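PDB 3FOJ: uncharacterized protein from Staphylococcus saprophyticus subsp. saprophyticus ATCC 15305, which is of unknown function but belongs to the rhodanese-like family, whose active members transfer sulfur through a cysteine persulfide. Local coordinates for residues D55-I61 with G80-V86; I62-G66 with N85-D91. All coordinates share one frame. Residues are numbered along the deposited sequence.

Interaction 1 (D55-I61 with G80-V86); sequences DNETYYI and GVNAVNV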
ATOM      1  N   ASP A  55       3.343 -15.082  -3.114  1.00 13.78           N
ATOM      2  CA  ASP A  55       4.090 -14.904  -4.357  1.00 16.23           C
ATOM      3  C   ASP A  55       3.247 -14.940  -5.628  1.00 14.92           C
ATOM      4  O   ASP A  55       3.701 -14.508  -6.687  1.00 17.02           O
ATOM      5  CB  ASP A  55       5.198 -15.955  -4.460  1.00 20.14           C
ATOM      6  CG  ASP A  55       6.206 -15.851  -3.333  1.00 24.89           C
ATOM      7  OD1 ASP A  55       6.731 -14.739  -3.106  1.00 29.41           O
ATOM      8  OD2 ASP A  55       6.477 -16.877  -2.675  1.00 28.89           O
ATOM      9  N   ASN A  56       2.022 -15.442  -5.526  1.00 14.42           N
ATOM     10  CA  ASN A  56       1.145 -15.544  -6.686  1.00 15.18           C
ATOM     11  C   ASN A  56       0.250 -14.315  -6.840  1.00 14.92           C
ATOM     12  O   ASN A  56      -0.509 -14.205  -7.803  1.00 15.07           O
ATOM     13  CB  ASN A  56       0.285 -16.806  -6.561  1.00 15.03           C
ATOM     14  CG  ASN A  56      -0.117 -17.381  -7.906  1.00 16.73           C
ATOM     15  OD1 ASN A  56       0.728 -17.609  -8.776  1.00 17.97           O
ATOM     16  ND2 ASN A  56      -1.407 -17.636  -8.078  1.00 18.61           N
ATOM     17  N   GLU A  57       0.355 -13.385  -5.896  1.00 13.91           N
ATOM     18  CA  GLU A  57      -0.470 -12.183  -5.916  1.00 14.40           C
ATOM     19  C   GLU A  57       0.333 -10.894  -6.043  1.00 13.64           C
ATOM     20  O   GLU A  57       1.562 -10.905  -5.995  1.00 13.66           O
ATOM     21  CB  GLU A  57      -1.321 -12.131  -4.648  1.00 17.00           C
ATOM     22  CG  GLU A  57      -2.206 -13.356  -4.465  1.00 21.46           C
ATOM     23  CD  GLU A  57      -2.867 -13.404  -3.103  1.00 24.35           C
ATOM     24  OE1 GLU A  57      -3.572 -12.441  -2.746  1.00 27.90           O
ATOM     25  OE2 GLU A  57      -2.681 -14.412  -2.387  1.00 27.17           O
ATOM     26  N   THR A  58      -0.383  -9.785  -6.204  1.00 12.68           N
ATOM     27  CA  THR A  58       0.239  -8.471  -6.334  1.00 11.91           C
ATOM     28  C   THR A  58      -0.239  -7.567  -5.207  1.00 10.51           C
ATOM     29  O   THR A  58      -1.397  -7.624  -4.801  1.00 10.81           O
ATOM     30  CB  THR A  58      -0.109  -7.829  -7.686  1.00 12.50           C
ATOM     31  OG1 THR A  58       0.327  -8.695  -8.740  1.00 16.43           O
ATOM     32  CG2 THR A  58       0.582  -6.475  -7.834  1.00 13.58           C
ATOM     33  N   TYR A  59       0.662  -6.729  -4.704  1.00 10.13           N
ATOM     34  CA  TYR A  59       0.334  -5.833  -3.604  1.00  9.96           C
ATOM     35  C   TYR A  59       0.596  -4.367  -3.924  1.00  8.89           C
ATOM     36  O   TYR A  59       1.652  -4.013  -4.451  1.00 10.56           O
ATOM     37  CB  TYR A  59       1.130  -6.237  -2.361  1.00  9.90           C
ATOM     38  CG  TYR A  59       0.827  -7.639  -1.893  1.00  9.82           C
ATOM     39  CD1 TYR A  59       1.388  -8.753  -2.526  1.00  9.57           C
ATOM     40  CD2 TYR A  59      -0.072  -7.857  -0.852  1.00 10.20           C
ATOM     41  CE1 TYR A  59       1.052 -10.049  -2.127  1.00 10.31           C
ATOM     42  CE2 TYR A  59      -0.414  -9.134  -0.451  1.00 10.81           C
ATOM     43  CZ  TYR A  59       0.147 -10.227  -1.089  1.00 12.17           C
ATOM     44  OH  TYR A  59      -0.219 -11.490  -0.686  1.00 11.88           O
ATOM     45  N   TYR A  60      -0.381  -3.524  -3.596  1.00  7.94           N
ATOM     46  CA  TYR A  60      -0.275  -2.090  -3.820  1.00  7.51           C
ATOM     47  C   TYR A  60       0.176  -1.481  -2.501  1.00  7.91           C
ATOM     48  O   TYR A  60      -0.478  -1.649  -1.477  1.00  9.38           O
ATOM     49  CB  TYR A  60      -1.625  -1.529  -4.275  1.00  8.92           C
ATOM     50  CG  TYR A  60      -2.034  -2.043  -5.641  1.00  9.50           C
ATOM     51  CD1 TYR A  60      -2.637  -3.292  -5.793  1.00 12.61           C
ATOM     52  CD2 TYR A  60      -1.771  -1.297  -6.790  1.00 10.73           C
ATOM     53  CE1 TYR A  60      -2.963  -3.789  -7.068  1.00 11.21           C
ATOM     54  CE2 TYR A  60      -2.090  -1.784  -8.057  1.00 11.75           C
ATOM     55  CZ  TYR A  60      -2.682  -3.022  -8.190  1.00 12.19           C
ATOM     56  OH  TYR A  60      -2.993  -3.490  -9.448  1.00 13.45           O
ATOM     57  N   ILE A  61       1.300  -0.774  -2.537  1.00  7.05           N
ATOM     58  CA  ILE A  61       1.893  -0.199  -1.336  1.00  7.70           C
ATOM     59  C   ILE A  61       1.655   1.296  -1.210  1.00  8.70           C
ATOM     60  O   ILE A  61       1.907   2.049  -2.147  1.00  7.54           O
ATOM     61  CB  ILE A  61       3.412  -0.463  -1.332  1.00  6.73           C
ATOM     62  CG1 ILE A  61       3.688  -1.932  -1.707  1.00  7.83           C
ATOM     63  CG2 ILE A  61       4.009  -0.087   0.011  1.00  8.38           C
ATOM     64  CD1 ILE A  61       3.017  -2.974  -0.813  1.00  8.84           C
ATOM     65  N   GLY A  80      11.374 -11.126  -4.535  1.00 13.89           N
ATOM     66  CA  GLY A  80      10.427 -11.984  -5.234  1.00 14.47           C
ATOM     67  C   GLY A  80       8.943 -11.699  -5.105  1.00 14.73           C
ATOM     68  O   GLY A  80       8.119 -12.532  -5.477  1.00 16.12           O
ATOM     69  N   VAL A  81       8.597 -10.527  -4.590  1.00 13.92           N
ATOM     70  CA  VAL A  81       7.200 -10.153  -4.411  1.00 12.99           C
ATOM     71  C   VAL A  81       6.742  -9.189  -5.502  1.00 13.06           C
ATOM     72  O   VAL A  81       7.516  -8.347  -5.958  1.00 14.22           O
ATOM     73  CB  VAL A  81       6.995  -9.484  -3.031  1.00 12.25           C
ATOM     74  CG1 VAL A  81       5.548  -9.036  -2.869  1.00 13.17           C
ATOM     75  CG2 VAL A  81       7.383 -10.456  -1.922  1.00 16.44           C
ATOM     76  N   ASN A  82       5.488  -9.320  -5.923  1.00 12.83           N
ATOM     77  CA  ASN A  82       4.933  -8.434  -6.941  1.00 12.60           C
ATOM     78  C   ASN A  82       4.310  -7.241  -6.233  1.00 10.81           C
ATOM     79  O   ASN A  82       3.313  -7.385  -5.529  1.00 11.63           O
ATOM     80  CB  ASN A  82       3.868  -9.156  -7.766  1.00 15.71           C
ATOM     81  CG  ASN A  82       4.374 -10.452  -8.350  1.00 20.29           C
ATOM     82  OD1 ASN A  82       4.164 -11.529  -7.785  1.00 23.30           O
ATOM     83  ND2 ASN A  82       5.063 -10.359  -9.480  1.00 19.83           N
ATOM     84  N   ALA A  83       4.894  -6.063  -6.425  1.00 10.01           N
ATOM     85  CA  ALA A  83       4.394  -4.860  -5.767  1.00  9.51           C
ATOM     86  C   ALA A  83       4.293  -3.663  -6.704  1.00 10.62           C
ATOM     87  O   ALA A  83       5.062  -3.532  -7.653  1.00 11.88           O
ATOM     88  CB  ALA A  83       5.284  -4.517  -4.584  1.00 10.39           C
ATOM     89  N   VAL A  84       3.335  -2.792  -6.407  1.00  8.78           N
ATOM     90  CA  VAL A  84       3.081  -1.592  -7.191  1.00  8.53           C
ATOM     91  C   VAL A  84       2.972  -0.402  -6.245  1.00  8.68           C
ATOM     92  O   VAL A  84       2.287  -0.475  -5.227  1.00  8.25           O
ATOM     93  CB  VAL A  84       1.767  -1.725  -7.987  1.00  8.22           C
ATOM     94  CG1 VAL A  84       1.545  -0.483  -8.839  1.00  8.74           C
ATOM     95  CG2 VAL A  84       1.812  -2.979  -8.854  1.00  7.56           C
ATOM     96  N   ASN A  85       3.649   0.691  -6.580  1.00  7.86           N
ATOM     97  CA  ASN A  85       3.614   1.877  -5.737  1.00  9.64           C
ATOM     98  C   ASN A  85       2.392   2.745  -6.020  1.00  9.31           C
ATOM     99  O   ASN A  85       1.969   2.879  -7.166  1.00 11.29           O
ATOM    100  CB  ASN A  85       4.883   2.707  -5.955  1.00 10.77           C
ATOM    101  CG  ASN A  85       5.004   3.848  -4.966  1.00 12.57           C
ATOM    102  OD1 ASN A  85       4.865   3.646  -3.766  1.00 14.33           O
ATOM    103  ND2 ASN A  85       5.269   5.048  -5.466  1.00 13.94           N
ATOM    104  N   VAL A  86       1.808   3.314  -4.970  1.00  9.45           N
ATOM    105  CA  VAL A  86       0.671   4.208  -5.144  1.00  9.16           C
ATOM    106  C   VAL A  86       1.251   5.618  -5.050  1.00 10.43           C
ATOM    107  O   VAL A  86       1.606   6.090  -3.967  1.00  9.53           O
ATOM    108  CB  VAL A  86      -0.388   4.012  -4.050  1.00  9.20           C
ATOM    109  CG1 VAL A  86      -1.549   4.969  -4.291  1.00 10.21           C
ATOM    110  CG2 VAL A  86      -0.884   2.572  -4.058  1.00  9.12           C
TER
HETATM  111  O   HOH W   1       3.876 -11.309  -4.719  1.00 29.32           O
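In parallel strands, bridged residues lie side by side on the same face. Residues 58-61 and 82-86, neighbours in the sheet of the rhodanese-like fold, do so as the two strands of a beta-alpha-beta unit (58-62, 67-77, 82-86), their axes approaching to 4.6 Å at 26°. On one face, Val-84 lies beside Tyr-60, with CG2 turned back to Thr-58 CG2 (3.8 Å) and CB 3.8 Å from Tyr-60 CD2. On the other face the small Ala-83 makes a dip beside Ile-61, whose CG1 comes to 4.2 Å from Ala-83 CB, while helix 67-77 packs over Ile-61 through Val-73 and Leu-76. Tyr-59 CD1 reaches Val-81 CG1 at 4.2 Å. Between the faces, Tyr-59 N donates to Asn-82 O and Val-84 N to Tyr-59 O, both at 2.9 Å; Ile-61 N to Val-84 O (2.9 Å) and Val-86 N to Ile-61 O (3.1 Å) continue the alternation. The chemistry implies that backbone bonds fix the parallel register, while mostly apolar side chains supply the packing.

Interaction 2 (I62-G66 with N85-D91); sequences ICKAG and NVEGGMD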
ATOM      1  N   ILE A  62       1.190   1.728  -0.040  1.00  9.39           N
ATOM      2  CA  ILE A  62       0.921   3.146   0.179  1.00  9.75           C
ATOM      3  C   ILE A  62       1.487   3.646   1.511  1.00 10.17           C
ATOM      4  O   ILE A  62       1.504   2.921   2.503  1.00  9.63           O
ATOM      5  CB  ILE A  62      -0.609   3.427   0.104  1.00  9.02           C
ATOM      6  CG1 ILE A  62      -0.861   4.927   0.016  1.00  9.82           C
ATOM      7  CG2 ILE A  62      -1.323   2.822   1.310  1.00 10.30           C
ATOM      8  CD1 ILE A  62      -2.312   5.270  -0.267  1.00 11.71           C
ATOM      9  N   CYS A  63       1.973   4.884   1.511  1.00  8.74           N
ATOM     10  CA  CYS A  63       2.529   5.501   2.705  0.50  9.29           C
ATOM     11  C   CYS A  63       1.967   6.916   2.777  1.00 10.48           C
ATOM     12  O   CYS A  63       0.977   7.220   2.121  1.00 10.04           O
ATOM     13  CB  CYS A  63       4.059   5.538   2.634  0.50  8.78           C
ATOM     14  SG  CYS A  63       4.739   6.547   1.303  0.50 18.91           S
ATOM     15  N   LYS A  64       2.585   7.779   3.574  1.00 11.17           N
ATOM     16  CA  LYS A  64       2.105   9.150   3.690  1.00 13.25           C
ATOM     17  C   LYS A  64       2.290   9.975   2.415  1.00 13.33           C
ATOM     18  O   LYS A  64       1.337  10.590   1.930  1.00 12.84           O
ATOM     19  CB  LYS A  64       2.808   9.864   4.852  1.00 15.23           C
ATOM     20  CG  LYS A  64       2.530  11.366   4.915  1.00 19.13           C
ATOM     21  CD  LYS A  64       3.498  12.060   5.864  1.00 24.12           C
ATOM     22  CE  LYS A  64       3.420  13.577   5.736  1.00 26.90           C
ATOM     23  NZ  LYS A  64       4.513  14.249   6.496  1.00 29.65           N
ATOM     24  N   ALA A  65       3.503   9.972   1.863  1.00 15.87           N
ATOM     25  CA  ALA A  65       3.802  10.787   0.685  1.00 18.36           C
ATOM     26  C   ALA A  65       4.167  10.121  -0.643  1.00 19.97           C
ATOM     27  O   ALA A  65       4.281  10.812  -1.655  1.00 23.43           O
ATOM     28  CB  ALA A  65       4.886  11.804   1.048  1.00 17.37           C
ATOM     29  N   GLY A  66       4.371   8.808  -0.660  1.00 19.79           N
ATOM     30  CA  GLY A  66       4.698   8.152  -1.918  1.00 17.98           C
ATOM     31  C   GLY A  66       6.143   7.734  -2.141  1.00 16.59           C
ATOM     32  O   GLY A  66       6.424   6.848  -2.957  1.00 17.21           O
ATOM     33  N   ASN A  85       3.649   0.691  -6.580  1.00  7.86           N
ATOM     34  CA  ASN A  85       3.614   1.877  -5.737  1.00  9.64           C
ATOM     35  C   ASN A  85       2.392   2.745  -6.020  1.00  9.31           C
ATOM     36  O   ASN A  85       1.969   2.879  -7.166  1.00 11.29           O
ATOM     37  CB  ASN A  85       4.883   2.707  -5.955  1.00 10.77           C
ATOM     38  CG  ASN A  85       5.004   3.848  -4.966  1.00 12.57           C
ATOM     39  OD1 ASN A  85       4.865   3.646  -3.766  1.00 14.33           O
ATOM     40  ND2 ASN A  85       5.269   5.048  -5.466  1.00 13.94           N
ATOM     41  N   VAL A  86       1.808   3.314  -4.970  1.00  9.45           N
ATOM     42  CA  VAL A  86       0.671   4.208  -5.144  1.00  9.16           C
ATOM     43  C   VAL A  86       1.251   5.618  -5.050  1.00 10.43           C
ATOM     44  O   VAL A  86       1.606   6.090  -3.967  1.00  9.53           O
ATOM     45  CB  VAL A  86      -0.388   4.012  -4.050  1.00  9.20           C
ATOM     46  CG1 VAL A  86      -1.549   4.969  -4.291  1.00 10.21           C
ATOM     47  CG2 VAL A  86      -0.884   2.572  -4.058  1.00  9.12           C
ATOM     48  N   GLU A  87       1.362   6.280  -6.196  1.00  9.74           N
ATOM     49  CA  GLU A  87       1.944   7.616  -6.254  1.00 11.98           C
ATOM     50  C   GLU A  87       1.216   8.660  -5.415  1.00 11.39           C
ATOM     51  O   GLU A  87      -0.012   8.677  -5.345  1.00 11.18           O
ATOM     52  CB  GLU A  87       2.008   8.096  -7.707  1.00 15.28           C
ATOM     53  CG  GLU A  87       2.566   7.065  -8.679  1.00 20.56           C
ATOM     54  CD  GLU A  87       2.906   7.658 -10.034  1.00 23.88           C
ATOM     55  OE1 GLU A  87       2.111   8.477 -10.547  1.00 25.78           O
ATOM     56  OE2 GLU A  87       3.965   7.297 -10.590  1.00 27.59           O
ATOM     57  N   GLY A  88       1.989   9.527  -4.768  1.00 11.12           N
ATOM     58  CA  GLY A  88       1.401  10.587  -3.967  1.00 11.86           C
ATOM     59  C   GLY A  88       1.058  10.250  -2.528  1.00 12.47           C
ATOM     60  O   GLY A  88       0.927  11.149  -1.699  1.00 12.62           O
ATOM     61  N   GLY A  89       0.885   8.966  -2.234  1.00 11.57           N
ATOM     62  CA  GLY A  89       0.568   8.543  -0.881  1.00 11.56           C
ATOM     63  C   GLY A  89      -0.803   8.934  -0.358  1.00 11.97           C
ATOM     64  O   GLY A  89      -1.666   9.406  -1.107  1.00 12.41           O
HETATM   65  N   MSE A  90      -1.007   8.723   0.940  1.00 13.00           N
HETATM   66  CA  MSE A  90      -2.273   9.057   1.575  1.00 13.41           C
HETATM   67  C   MSE A  90      -2.538  10.559   1.516  1.00 14.19           C
HETATM   68  O   MSE A  90      -3.687  10.992   1.629  1.00 13.28           O
HETATM   69  CB  MSE A  90      -2.289   8.563   3.025  1.00 15.66           C
HETATM   70  CG  MSE A  90      -2.402   7.041   3.162  1.00 14.60           C
HETATM   71 SE   MSE A  90      -4.115   6.322   2.566  1.00 21.79          SE
HETATM   72  CE  MSE A  90      -5.164   6.773   4.129  1.00 16.11           C
ATOM     73  N   ASP A  91      -1.485  11.355   1.345  1.00 13.58           N
ATOM     74  CA  ASP A  91      -1.664  12.802   1.233  1.00 14.51           C
ATOM     75  C   ASP A  91      -2.591  13.065   0.050  1.00 16.03           C
ATOM     76  O   ASP A  91      -3.544  13.835   0.150  1.00 17.32           O
ATOM     77  CB  ASP A  91      -0.337  13.525   0.962  1.00 16.40           C
ATOM     78  CG  ASP A  91       0.563  13.592   2.179  1.00 17.95           C
ATOM     79  OD1 ASP A  91       0.053  13.500   3.314  1.00 21.44           O
ATOM     80  OD2 ASP A  91       1.787  13.762   1.997  1.00 23.45           O
TER
HETATM   81  O   HOH W   2       2.319   5.943  -1.237  1.00  9.99           O
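A loop after a strand exposes peptide groups that need partners: three carbonyls of residues 62-66 find donors in 85-91, while the Ile-62 backbone bonds to Val-22 and Val-24, on the side of strand 20-23. Two successive carbonyls are met by two successive amides: Met-90 N (a selenomethionine) donates to Cys-63 O at 2.8 Å, and Asp-91 N to Lys-64 O at 3.0 Å. Water 2 accepts from Cys-63 N (3.0 Å) and donates to Val-86 O (2.8 Å), which also takes a weak bond from Gly-89 N (3.4 Å) across the type II turn 86-89. Asn-85 ND2 donates to Gly-66 O (3.3 Å), while Asn-85 OD1 pairs with the hydroxyl of Ser-69. Within the loop, Gly-66 N donates to Cys-63 SG at 3.0 Å, an arrangement consistent with the cradle around the active cysteine of rhodaneses. Glycine is needed at Gly-89, where a CB would collide with Lys-64 O. Apolar contact is made by Ile-62 CD1 with Met-90 SE (3.5 Å) and Val-86 CG1 (4.1 Å). The loop thus joins strand 58-62 to helix 67-77, with helix 89-93 docked against it and helix 6-11 packing on Val-86 through Val-6 and Leu-9.

Together the two contacts follow one beta-alpha-beta unit: strand 58-62, helix 67-77 and strand 82-86. Interaction 1 pairs the strands inside the parallel sheet; interaction 2, centred about 15 Å from it, begins where those strands end and the backbone diverges. Asn-85 and Val-86 belong to both, so the sheet pairing leads directly into the loop contacts. That loop carries Cys-63 between strand and helix, the position of the catalytic cysteine in rhodaneses, so interaction 2 probably includes part of the active-site loop and interaction 1 the inner strands leading to it. The bound sodium ion is remote from both, about 13 Å from the Tyr-59 side chain and about 12 Å from that of Ile-62.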